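Local coordinates for allophycocyanin beta-18 subunit apoprotein (Chroococcidiopsis thermalis PCC 7203, PDB 6HRK) that covalently binds biliverdin as an artificial far-red fluorescent biliprotein, engineered from a far-red-induced allophycocyanin subunit that probably serves phycobilisome light harvesting, at residues S27-F30 and Q31-E35; R47-N50 and M51-D55; D85-S89 and L90-L94. The protein carries 18 engineered substitutions. All coordinates share one frame; numbering follows the deposited sequence.

Interaction 1 of 3, residues S27-F30 and Q31-E35; sequences SQLF and QEYPE. Engineered in segment 27-30: Gln-28 (natural residue Leu).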
loop_
_atom_site.group_PDB
_atom_site.type_symbol
_atom_site.label_atom_id
_atom_site.label_comp_id
_atom_site.label_asym_id
_atom_site.label_seq_id
_atom_site.Cartn_x
_atom_site.Cartn_y
_atom_site.Cartn_z
ATOM N N SER A 27 -0.753 -8.902 8.209
ATOM C CA SER A 27 -1.387 -9.995 8.950
ATOM C C SER A 27 -2.536 -10.635 8.160
ATOM O O SER A 27 -2.600 -11.862 8.044
ATOM C CB SER A 27 -1.894 -9.495 10.308
ATOM O OG SER A 27 -2.419 -10.555 11.088
ATOM N N GLN A 28 -3.427 -9.804 7.614
ATOM C CA GLN A 28 -4.551 -10.304 6.803
ATOM C C GLN A 28 -4.096 -10.784 5.419
ATOM O O GLN A 28 -4.736 -11.655 4.832
ATOM C CB GLN A 28 -5.668 -9.257 6.666
ATOM C CG GLN A 28 -7.047 -9.885 6.498
ATOM C CD GLN A 28 -8.120 -8.892 6.100
ATOM O OE1 GLN A 28 -8.350 -8.653 4.914
ATOM N NE2 GLN A 28 -8.803 -8.328 7.089
ATOM N N LEU A 29 -3.003 -10.212 4.906
ATOM C CA LEU A 29 -2.392 -10.666 3.648
ATOM C C LEU A 29 -1.922 -12.122 3.734
ATOM O O LEU A 29 -2.170 -12.906 2.815
ATOM C CB LEU A 29 -1.218 -9.756 3.253
ATOM C CG LEU A 29 -0.536 -9.990 1.897
ATOM C CD1 LEU A 29 -1.451 -9.585 0.752
ATOM C CD2 LEU A 29 0.783 -9.237 1.821
ATOM N N PHE A 30 -1.255 -12.476 4.835
ATOM C CA PHE A 30 -0.755 -13.846 5.041
ATOM C C PHE A 30 -1.855 -14.882 5.291
ATOM O O PHE A 30 -1.612 -16.070 5.103
ATOM C CB PHE A 30 0.255 -13.915 6.199
ATOM C CG PHE A 30 1.503 -13.088 5.997
ATOM C CD1 PHE A 30 2.145 -13.014 4.758
ATOM C CD2 PHE A 30 2.064 -12.410 7.073
ATOM C CE1 PHE A 30 3.297 -12.256 4.599
ATOM C CE2 PHE A 30 3.215 -11.656 6.918
ATOM C CZ PHE A 30 3.836 -11.581 5.683
ATOM N N GLN A 31 -3.033 -14.451 5.743
ATOM C CA GLN A 31 -4.206 -15.341 5.807
ATOM C C GLN A 31 -4.659 -15.746 4.406
ATOM O O GLN A 31 -4.875 -16.925 4.127
ATOM C CB GLN A 31 -5.385 -14.685 6.546
ATOM C CG GLN A 31 -5.455 -14.982 8.035
ATOM C CD GLN A 31 -6.837 -14.706 8.609
ATOM O OE1 GLN A 31 -7.379 -13.610 8.452
ATOM N NE2 GLN A 31 -7.416 -15.705 9.271
ATOM N N GLU A 32 -4.796 -14.750 3.536
ATOM C CA GLU A 32 -5.302 -14.953 2.175
ATOM C C GLU A 32 -4.225 -15.493 1.233
ATOM O O GLU A 32 -4.543 -16.232 0.297
ATOM C CB GLU A 32 -5.879 -13.646 1.628
ATOM C CG GLU A 32 -7.007 -13.073 2.477
ATOM C CD GLU A 32 -7.439 -11.695 2.026
ATOM O OE1 GLU A 32 -7.539 -11.472 0.806
ATOM O OE2 GLU A 32 -7.691 -10.832 2.891
ATOM N N TYR A 33 -2.967 -15.117 1.479
ATOM C CA TYR A 33 -1.813 -15.641 0.741
ATOM C C TYR A 33 -0.796 -16.254 1.707
ATOM O O TYR A 33 0.242 -15.648 1.984
ATOM C CB TYR A 33 -1.166 -14.530 -0.088
ATOM C CG TYR A 33 -2.052 -14.022 -1.197
ATOM C CD1 TYR A 33 -2.029 -14.613 -2.458
ATOM C CD2 TYR A 33 -2.926 -12.953 -0.985
ATOM C CE1 TYR A 33 -2.843 -14.145 -3.484
ATOM C CE2 TYR A 33 -3.744 -12.483 -2.002
ATOM C CZ TYR A 33 -3.697 -13.081 -3.247
ATOM O OH TYR A 33 -4.503 -12.623 -4.255
ATOM N N PRO A 34 -1.085 -17.469 2.226
ATOM C CA PRO A 34 -0.159 -18.142 3.151
ATOM C C PRO A 34 1.143 -18.632 2.505
ATOM O O PRO A 34 2.087 -18.954 3.225
ATOM C CB PRO A 34 -0.986 -19.319 3.682
ATOM C CG PRO A 34 -1.962 -19.607 2.596
ATOM C CD PRO A 34 -2.287 -18.287 1.964
ATOM N N GLU A 35 1.182 -18.692 1.172
ATOM C CA GLU A 35 2.411 -18.983 0.418
ATOM C C GLU A 35 3.586 -18.041 0.701
ATOM O O GLU A 35 4.741 -18.463 0.619
ATOM C CB GLU A 35 2.120 -19.025 -1.088
ATOM C CG GLU A 35 1.599 -17.718 -1.676
ATOM C CD GLU A 35 0.264 -17.889 -2.371
ATOM O OE1 GLU A 35 0.209 -17.730 -3.608
ATOM O OE2 GLU A 35 -0.730 -18.196 -1.681
#

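Interaction 2 of 3, residues R47-N50 and M51-D55; sequences RRYN and MCVRD. Engineered in segment 51-55: Cys-52 (natural residue Tyr). With BLA (biliverdine IX alpha), chain E.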
loop_
_atom_site.group_PDB
_atom_site.type_symbol
_atom_site.label_atom_id
_atom_site.label_comp_id
_atom_site.label_asym_id
_atom_site.label_seq_id
_atom_site.Cartn_x
_atom_site.Cartn_y
_atom_site.Cartn_z
ATOM N N ARG A 47 14.691 -11.608 6.994
ATOM C CA ARG A 47 15.212 -10.660 6.005
ATOM C C ARG A 47 14.145 -10.272 4.976
ATOM O O ARG A 47 13.901 -9.086 4.748
ATOM C CB ARG A 47 16.437 -11.259 5.301
ATOM C CG ARG A 47 17.008 -10.409 4.178
ATOM C CD ARG A 47 18.408 -10.850 3.793
ATOM N NE ARG A 47 18.890 -10.119 2.620
ATOM C CZ ARG A 47 19.385 -8.878 2.626
ATOM N NH1 ARG A 47 19.490 -8.169 3.755
ATOM N NH2 ARG A 47 19.786 -8.333 1.479
ATOM N N ARG A 48 13.512 -11.279 4.377
ATOM C CA ARG A 48 12.440 -11.059 3.400
ATOM C C ARG A 48 11.210 -10.393 4.010
ATOM O O ARG A 48 10.633 -9.500 3.389
ATOM C CB ARG A 48 12.030 -12.374 2.731
ATOM C CG ARG A 48 13.086 -12.937 1.800
ATOM C CD ARG A 48 12.713 -14.325 1.318
ATOM N NE ARG A 48 13.639 -14.808 0.296
ATOM C CZ ARG A 48 13.726 -16.068 -0.136
ATOM N NH1 ARG A 48 12.940 -17.029 0.358
ATOM N NH2 ARG A 48 14.618 -16.374 -1.075
ATOM N N TYR A 49 10.811 -10.825 5.209
ATOM C CA TYR A 49 9.659 -10.229 5.901
ATOM C C TYR A 49 9.880 -8.746 6.191
ATOM O O TYR A 49 8.988 -7.927 5.950
ATOM C CB TYR A 49 9.333 -10.964 7.210
ATOM C CG TYR A 49 8.280 -10.250 8.037
ATOM C CD1 TYR A 49 6.928 -10.334 7.702
ATOM C CD2 TYR A 49 8.637 -9.458 9.132
ATOM C CE1 TYR A 49 5.962 -9.670 8.448
ATOM C CE2 TYR A 49 7.677 -8.788 9.881
ATOM C CZ TYR A 49 6.341 -8.900 9.535
ATOM O OH TYR A 49 5.379 -8.243 10.263
ATOM N N ASN A 50 11.061 -8.417 6.719
ATOM C CA ASN A 50 11.451 -7.024 6.971
ATOM C C ASN A 50 11.372 -6.148 5.726
ATOM O O ASN A 50 10.832 -5.045 5.782
ATOM C CB ASN A 50 12.865 -6.941 7.567
ATOM C CG ASN A 50 12.896 -7.219 9.063
ATOM O OD1 ASN A 50 11.958 -6.899 9.791
ATOM N ND2 ASN A 50 13.994 -7.794 9.533
ATOM N N MET A 51 11.906 -6.641 4.612
ATOM C CA MET A 51 11.798 -5.939 3.326
ATOM C C MET A 51 10.356 -5.906 2.788
ATOM O O MET A 51 9.994 -4.990 2.053
ATOM C CB MET A 51 12.750 -6.546 2.288
ATOM C CG MET A 51 14.215 -6.273 2.595
ATOM S SD MET A 51 15.353 -6.885 1.340
ATOM C CE MET A 51 15.176 -8.646 1.586
ATOM N N CYS A 52 9.549 -6.899 3.165
ATOM C CA CYS A 52 8.124 -6.948 2.815
ATOM C C CYS A 52 7.270 -5.890 3.513
ATOM O O CYS A 52 6.400 -5.290 2.874
ATOM C CB CYS A 52 7.551 -8.359 3.046
ATOM S SG CYS A 52 6.062 -8.766 2.106
ATOM N N VAL A 53 7.506 -5.664 4.806
ATOM C CA VAL A 53 6.848 -4.552 5.522
ATOM C C VAL A 53 7.425 -3.192 5.112
ATOM O O VAL A 53 6.692 -2.200 5.042
ATOM C CB VAL A 53 6.851 -4.715 7.068
ATOM C CG1 VAL A 53 5.989 -5.906 7.477
ATOM C CG2 VAL A 53 8.259 -4.821 7.657
ATOM N N ARG A 54 8.729 -3.159 4.832
ATOM C CA ARG A 54 9.399 -1.974 4.284
ATOM C C ARG A 54 8.743 -1.528 2.975
ATOM O O ARG A 54 8.397 -0.356 2.821
ATOM C CB ARG A 54 10.889 -2.275 4.059
ATOM C CG ARG A 54 11.741 -1.115 3.552
ATOM C CD ARG A 54 12.980 -1.623 2.824
ATOM N NE ARG A 54 12.650 -2.212 1.527
ATOM C CZ ARG A 54 13.530 -2.564 0.588
ATOM N NH1 ARG A 54 14.844 -2.398 0.762
ATOM N NH2 ARG A 54 13.085 -3.088 -0.550
ATOM N N ASP A 55 8.578 -2.467 2.043
ATOM C CA ASP A 55 7.925 -2.190 0.753
ATOM C C ASP A 55 6.506 -1.656 0.915
ATOM O O ASP A 55 6.150 -0.657 0.300
ATOM C CB ASP A 55 7.885 -3.441 -0.130
ATOM C CG ASP A 55 9.219 -3.758 -0.769
ATOM O OD1 ASP A 55 10.255 -3.181 -0.375
ATOM O OD2 ASP A 55 9.222 -4.608 -1.676
HETATM C CHA BLA E . 13.203 -6.138 -2.885
HETATM N NA BLA E . 11.629 -4.090 -3.239
HETATM C C1A BLA E . 12.781 -4.783 -3.410
HETATM C C2A BLA E . 13.680 -3.965 -4.266
HETATM C C3A BLA E . 12.996 -2.802 -4.575
HETATM C C4A BLA E . 11.675 -2.895 -3.888
HETATM C CMA BLA E . 13.515 -1.675 -5.433
HETATM C CAA BLA E . 15.074 -4.359 -4.717
HETATM C CBA BLA E . 16.167 -3.496 -4.089
HETATM C CGA BLA E . 16.080 -3.474 -2.583
HETATM O O1A BLA E . 15.518 -2.501 -2.039
HETATM O O2A BLA E . 16.572 -4.422 -1.937
HETATM C CHB BLA E . 10.533 -1.892 -3.918
HETATM N NB BLA E . 12.095 0.074 -3.317
HETATM C C1B BLA E . 10.879 -0.436 -3.661
HETATM C C2B BLA E . 9.920 0.595 -3.749
HETATM C C3B BLA E . 10.522 1.816 -3.459
HETATM C C4B BLA E . 11.915 1.398 -3.198
HETATM C CMB BLA E . 8.466 0.394 -4.100
HETATM O OB BLA E . 13.015 2.318 -2.833
HETATM C CAB BLA E . 9.871 3.187 -3.440
HETATM C CBB BLA E . 10.663 4.208 -2.653
HETATM N NC BLA E . 7.511 -6.707 -1.843
HETATM C C1C BLA E . 6.235 -6.328 -1.792
HETATM C C2C BLA E . 5.445 -7.391 -1.091
HETATM C C3C BLA E . 6.551 -7.943 -0.206
HETATM C C4C BLA E . 7.796 -7.922 -1.110
HETATM C CMC BLA E . 4.239 -6.856 -0.330
HETATM O OC BLA E . 5.772 -5.270 -2.185
HETATM C CAC BLA E . 6.216 -9.233 0.559
HETATM C CBC BLA E . 6.161 -10.457 -0.322
HETATM C CHD BLA E . 9.081 -7.819 -0.302
HETATM N ND BLA E . 10.973 -6.729 -1.656
HETATM C C1D BLA E . 10.436 -7.780 -0.970
HETATM C C2D BLA E . 11.453 -8.859 -0.881
HETATM C C3D BLA E . 12.617 -8.346 -1.629
HETATM C C4D BLA E . 12.238 -6.987 -2.087
HETATM C CMD BLA E . 11.329 -10.203 -0.213
HETATM C CAD BLA E . 13.934 -9.046 -1.866
HETATM C CBD BLA E . 13.840 -10.049 -3.000
HETATM C CGD BLA E . 15.172 -10.747 -3.098
HETATM O O1D BLA E . 15.909 -10.473 -4.066
HETATM O O2D BLA E . 15.488 -11.563 -2.203
#

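Interaction 3 of 3, residues D85-S89 and L90-L94; sequences DTFNS and LGIPL. With BLA (biliverdine IX alpha), chain E.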
loop_
_atom_site.group_PDB
_atom_site.type_symbol
_atom_site.label_atom_id
_atom_site.label_comp_id
_atom_site.label_asym_id
_atom_site.label_seq_id
_atom_site.Cartn_x
_atom_site.Cartn_y
_atom_site.Cartn_z
ATOM N N ASP A 85 8.726 -4.734 -13.126
ATOM C CA ASP A 85 9.733 -5.574 -13.794
ATOM C C ASP A 85 10.698 -6.213 -12.795
ATOM O O ASP A 85 11.091 -7.369 -12.960
ATOM C CB ASP A 85 10.529 -4.765 -14.829
ATOM C CG ASP A 85 9.663 -4.235 -15.967
ATOM O OD1 ASP A 85 8.801 -4.980 -16.478
ATOM O OD2 ASP A 85 9.858 -3.066 -16.359
ATOM N N THR A 86 11.082 -5.455 -11.771
ATOM C CA THR A 86 11.949 -5.955 -10.704
ATOM C C THR A 86 11.283 -7.098 -9.932
ATOM O O THR A 86 11.897 -8.136 -9.698
ATOM C CB THR A 86 12.325 -4.824 -9.722
ATOM O OG1 THR A 86 12.870 -3.715 -10.448
ATOM C CG2 THR A 86 13.344 -5.301 -8.687
ATOM N N PHE A 87 10.024 -6.895 -9.555
ATOM C CA PHE A 87 9.259 -7.877 -8.776
ATOM C C PHE A 87 9.058 -9.187 -9.540
ATOM O O PHE A 87 9.172 -10.270 -8.957
ATOM C CB PHE A 87 7.903 -7.292 -8.352
ATOM C CG PHE A 87 7.960 -6.393 -7.137
ATOM C CD1 PHE A 87 9.073 -5.588 -6.858
ATOM C CD2 PHE A 87 6.873 -6.329 -6.276
ATOM C CE1 PHE A 87 9.095 -4.765 -5.741
ATOM C CE2 PHE A 87 6.893 -5.506 -5.160
ATOM C CZ PHE A 87 8.003 -4.723 -4.890
ATOM N N ASN A 88 8.762 -9.079 -10.837
ATOM C CA ASN A 88 8.708 -10.244 -11.738
ATOM C C ASN A 88 10.046 -10.983 -11.836
ATOM O O ASN A 88 10.078 -12.215 -11.842
ATOM C CB ASN A 88 8.262 -9.830 -13.149
ATOM C CG ASN A 88 6.785 -9.483 -13.229
ATOM O OD1 ASN A 88 5.964 -9.999 -12.471
ATOM N ND2 ASN A 88 6.438 -8.613 -14.170
ATOM N N SER A 89 11.138 -10.221 -11.921
ATOM C CA SER A 89 12.489 -10.787 -11.980
ATOM C C SER A 89 12.886 -11.483 -10.678
ATOM O O SER A 89 13.430 -12.588 -10.706
ATOM C CB SER A 89 13.518 -9.699 -12.303
ATOM O OG SER A 89 13.229 -9.055 -13.533
ATOM N N LEU A 90 12.604 -10.834 -9.547
ATOM C CA LEU A 90 12.953 -11.370 -8.220
ATOM C C LEU A 90 11.931 -12.359 -7.632
ATOM O O LEU A 90 12.127 -12.848 -6.520
ATOM C CB LEU A 90 13.179 -10.214 -7.233
ATOM C CG LEU A 90 14.240 -9.173 -7.604
ATOM C CD1 LEU A 90 14.263 -8.050 -6.576
ATOM C CD2 LEU A 90 15.623 -9.787 -7.732
ATOM N N GLY A 91 10.856 -12.655 -8.363
ATOM C CA GLY A 91 9.869 -13.640 -7.924
ATOM C C GLY A 91 8.949 -13.160 -6.814
ATOM O O GLY A 91 8.432 -13.972 -6.042
ATOM N N ILE A 92 8.750 -11.844 -6.726
ATOM C CA ILE A 92 7.737 -11.262 -5.853
ATOM C C ILE A 92 6.449 -11.228 -6.681
ATOM O O ILE A 92 6.402 -10.521 -7.692
ATOM C CB ILE A 92 8.117 -9.837 -5.392
ATOM C CG1 ILE A 92 9.425 -9.867 -4.587
ATOM C CG2 ILE A 92 6.998 -9.228 -4.550
ATOM C CD1 ILE A 92 10.099 -8.518 -4.443
ATOM N N PRO A 93 5.411 -11.998 -6.280
ATOM C CA PRO A 93 4.200 -12.022 -7.104
ATOM C C PRO A 93 3.410 -10.708 -7.045
ATOM O O PRO A 93 3.309 -10.090 -5.983
ATOM C CB PRO A 93 3.388 -13.198 -6.526
ATOM C CG PRO A 93 4.277 -13.884 -5.547
ATOM C CD PRO A 93 5.269 -12.864 -5.096
ATOM N N LEU A 94 2.852 -10.310 -8.186
ATOM C CA LEU A 94 2.237 -8.986 -8.353
ATOM C C LEU A 94 0.830 -8.861 -7.758
ATOM O O LEU A 94 0.463 -7.782 -7.284
ATOM C CB LEU A 94 2.211 -8.584 -9.839
ATOM C CG LEU A 94 3.466 -7.928 -10.440
ATOM C CD1 LEU A 94 4.768 -8.544 -9.946
ATOM C CD2 LEU A 94 3.397 -7.989 -11.960
HETATM C CHA BLA E . 13.203 -6.138 -2.885
HETATM N NA BLA E . 11.629 -4.090 -3.239
HETATM C C1A BLA E . 12.781 -4.783 -3.410
HETATM C C2A BLA E . 13.680 -3.965 -4.266
HETATM C C3A BLA E . 12.996 -2.802 -4.575
HETATM C C4A BLA E . 11.675 -2.895 -3.888
HETATM C CMA BLA E . 13.515 -1.675 -5.433
HETATM C CAA BLA E . 15.074 -4.359 -4.717
HETATM C CBA BLA E . 16.167 -3.496 -4.089
HETATM C CGA BLA E . 16.080 -3.474 -2.583
HETATM O O1A BLA E . 15.518 -2.501 -2.039
HETATM O O2A BLA E . 16.572 -4.422 -1.937
HETATM C CHB BLA E . 10.533 -1.892 -3.918
HETATM N NB BLA E . 12.095 0.074 -3.317
HETATM C C1B BLA E . 10.879 -0.436 -3.661
HETATM C C2B BLA E . 9.920 0.595 -3.749
HETATM C C3B BLA E . 10.522 1.816 -3.459
HETATM C C4B BLA E . 11.915 1.398 -3.198
HETATM C CMB BLA E . 8.466 0.394 -4.100
HETATM O OB BLA E . 13.015 2.318 -2.833
HETATM C CAB BLA E . 9.871 3.187 -3.440
HETATM C CBB BLA E . 10.663 4.208 -2.653
HETATM N NC BLA E . 7.511 -6.707 -1.843
HETATM C C1C BLA E . 6.235 -6.328 -1.792
HETATM C C2C BLA E . 5.445 -7.391 -1.091
HETATM C C3C BLA E . 6.551 -7.943 -0.206
HETATM C C4C BLA E . 7.796 -7.922 -1.110
HETATM C CMC BLA E . 4.239 -6.856 -0.330
HETATM O OC BLA E . 5.772 -5.270 -2.185
HETATM C CAC BLA E . 6.216 -9.233 0.559
HETATM C CBC BLA E . 6.161 -10.457 -0.322
HETATM C CHD BLA E . 9.081 -7.819 -0.302
HETATM N ND BLA E . 10.973 -6.729 -1.656
HETATM C C1D BLA E . 10.436 -7.780 -0.970
HETATM C C2D BLA E . 11.453 -8.859 -0.881
HETATM C C3D BLA E . 12.617 -8.346 -1.629
HETATM C C4D BLA E . 12.238 -6.987 -2.087
HETATM C CMD BLA E . 11.329 -10.203 -0.213
HETATM C CAD BLA E . 13.934 -9.046 -1.866
HETATM C CBD BLA E . 13.840 -10.049 -3.000
HETATM C CGD BLA E . 15.172 -10.747 -3.098
HETATM O O1D BLA E . 15.909 -10.473 -4.066
HETATM O O2D BLA E . 15.488 -11.563 -2.203
#

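Interaction 1 of 3, residues S27-F30 and Q31-E35
The aromatic ring of Tyr-33 stands edge-on to the carbonyl of Leu-29, whose oxygen lies near the ring plane, 3.9 Å from Tyr-33 CD2; Glu-35 CD lies in that same plane. The ring of Phe-30 likewise meets a backbone oxygen at its edge, that of Tyr-33. Leu-29 CD1 touches Tyr-33 CD2 at 4.1 Å, the two side chains running at a slant to one another. Leu-29 holds its CG anti to the backbone N (chi1 -174°), which brings CD1, one of its two methyls, against this corner of the tyrosine; the side chain also lies about 5 Å from the bound biliverdin. The stretch is the C-terminal end of helix 18-32 in the globin-like phycobilisome protein fold. Of the i to i+4 bonds here, Gln-31 N to Ser-27 O and Glu-32 N to Gln-28 O are weak, and Tyr-33 N to Leu-29 O (2.7 Å) is the third. Tyr-33 is also where the backbone first departs from helical angles. Pro-34 follows with no N-H to offer Phe-30 O, and its CA approaches that oxygen instead at 3.2 Å in a C-H...O contact. Gln-28, an engineered residue, slants across Glu-32, with Gln-28 CG 3.8 Å from Glu-32 OE2, and also touches Leu-103. The carboxylate of Glu-32 is drawn chiefly to Arg-99, with which its OE1 forms a salt bridge, so the end of helix 18-32 is tied to helix 94-115. That helix also receives Leu-29 on Arg-99 and Ser-100 and Tyr-33 on Pro-96, while Phe-30 packs on Leu-36, Val-37 and Ala-43 of the loop that follows.

Interaction 2 of 3, residues R47-N50 and M51-D55
Backbone hydrogen bonds of the ordinary i to i+4 kind join the two halves of this helical stretch: Met-51 N to Arg-47 O, Cys-52 N to Arg-48 O, Val-53 N to Tyr-49 O and Arg-54 N to Asn-50 O. Apolar contacts follow the same spacing. Val-53 CG1 lies obliquely off centre of the Tyr-49 ring, 3.7 Å from Tyr-49 CZ, in a CH-pi contact. Met-51, bent at its last torsion (chi3 -69°), brings CE back to 3.6 Å from Arg-47 CG and over one face of the Arg-47 guanidinium, toward its rim. Met-51 CG sits above the centre of the Arg-54 guanidinium. Polar side-chain bonds converge on the chromophore. The Arg-54 chain turns at chi3 (72°), and NE and NH2 then grip Asp-55 OD1 side-on and in the guanidinium plane, the salt bridge from NH2 measuring 2.8 Å. NH1 and NH2 both donate to the biliverdin propionate oxygen O1A, each at 2.9 Å. Asp-55 OD2 in turn accepts from biliverdin NA at 2.9 Å and, weakly, from NC, an arrangement recalling the aspartate that holds the pyrrole nitrogens in phycobiliproteins. A leucine in place of Arg-54 would probably leave the propionate and Asp-55 OD1 without their shared positive partner, so that the propionate could turn more freely and Asp-55 would rely on the pyrrole nitrogens. The covalent tie is made by Cys-52, an engineered residue, whose SG is bonded to biliverdin CAC; Arg-48 CB rests 3.7 Å from biliverdin CMD. Helix 46-69 thus presents one side to the chromophore and another to helix 18-32, where Val-53 packs on Val-22, Lys-23 and Val-26.

Interaction 3 of 3, residues D85-S89 and L90-L94
With CG turned anti to the carbonyl carbon (chi1 -81°), Phe-87 swings its ring toward the chromophore, and Ile-92 follows it with CG1 anti to its own carbonyl carbon (chi1 -61°), bringing CD1 over the ring. That methyl lies 4.0 Å from the centroid of the Phe-87 ring and only 12° off its normal, a CH-pi contact over the face, while Ile-92 CG2 meets the ring at Phe-87 CD2. The same CD1 comes within 3.4 Å of biliverdin ND, so Ile-92 contacts both the phenylalanine and the tetrapyrrole. Biliverdin OC, in turn, sits at the edge of the Phe-87 ring, 3.2 Å from Phe-87 CE2. The backbone at the end of helix 77-90 resembles a Schellman motif: Gly-91 takes the positive phi, Ile-92 N donates back to Phe-87 O at 2.8 Å in the six-to-one bond, and Phe-87 and Ile-92 form the apolar pair, although the companion bond from Gly-91 N to Asn-88 O is not established at 3.6 Å. Leu-90 N bonds to Thr-86 O, and Thr-86 CG2 runs alongside Leu-90 CD1 at 3.6 Å, both side chains pointing the same way; Thr-86 OG1 is satisfied by Gly-82 O. Asp-85 O receives both Ser-89 N and Ser-89 OG, from opposite faces of its plane. Pro-93 then occupies the N-cap position of helix 94-115, and Leu-94 folds back, its CD1 meeting Phe-87 CB at 3.7 Å and both methyls lying against Asn-88 OD1, the Asn-88 and Leu-94 side chains crossing at about a right angle.

From the N terminus, interaction 1 ends helix 18-32, interaction 2 lies in the first turns of helix 46-69, and interaction 3 ends helix 77-90 and leads into helix 94-115. Each is a local contact, closing no long loop, and the three follow in series, neither nested nor crossed. Interactions 1 and 2 touch where Phe-30 CE2 meets Tyr-49 CE1 at 3.7 Å, packing two consecutive helices together. Interactions 2 and 3 meet where Asp-55 OD2 lies 3.4 Å from Phe-87 CZ, and both touch biliverdin. Interactions 1 and 3 stay about 6 Å apart at their nearest atoms.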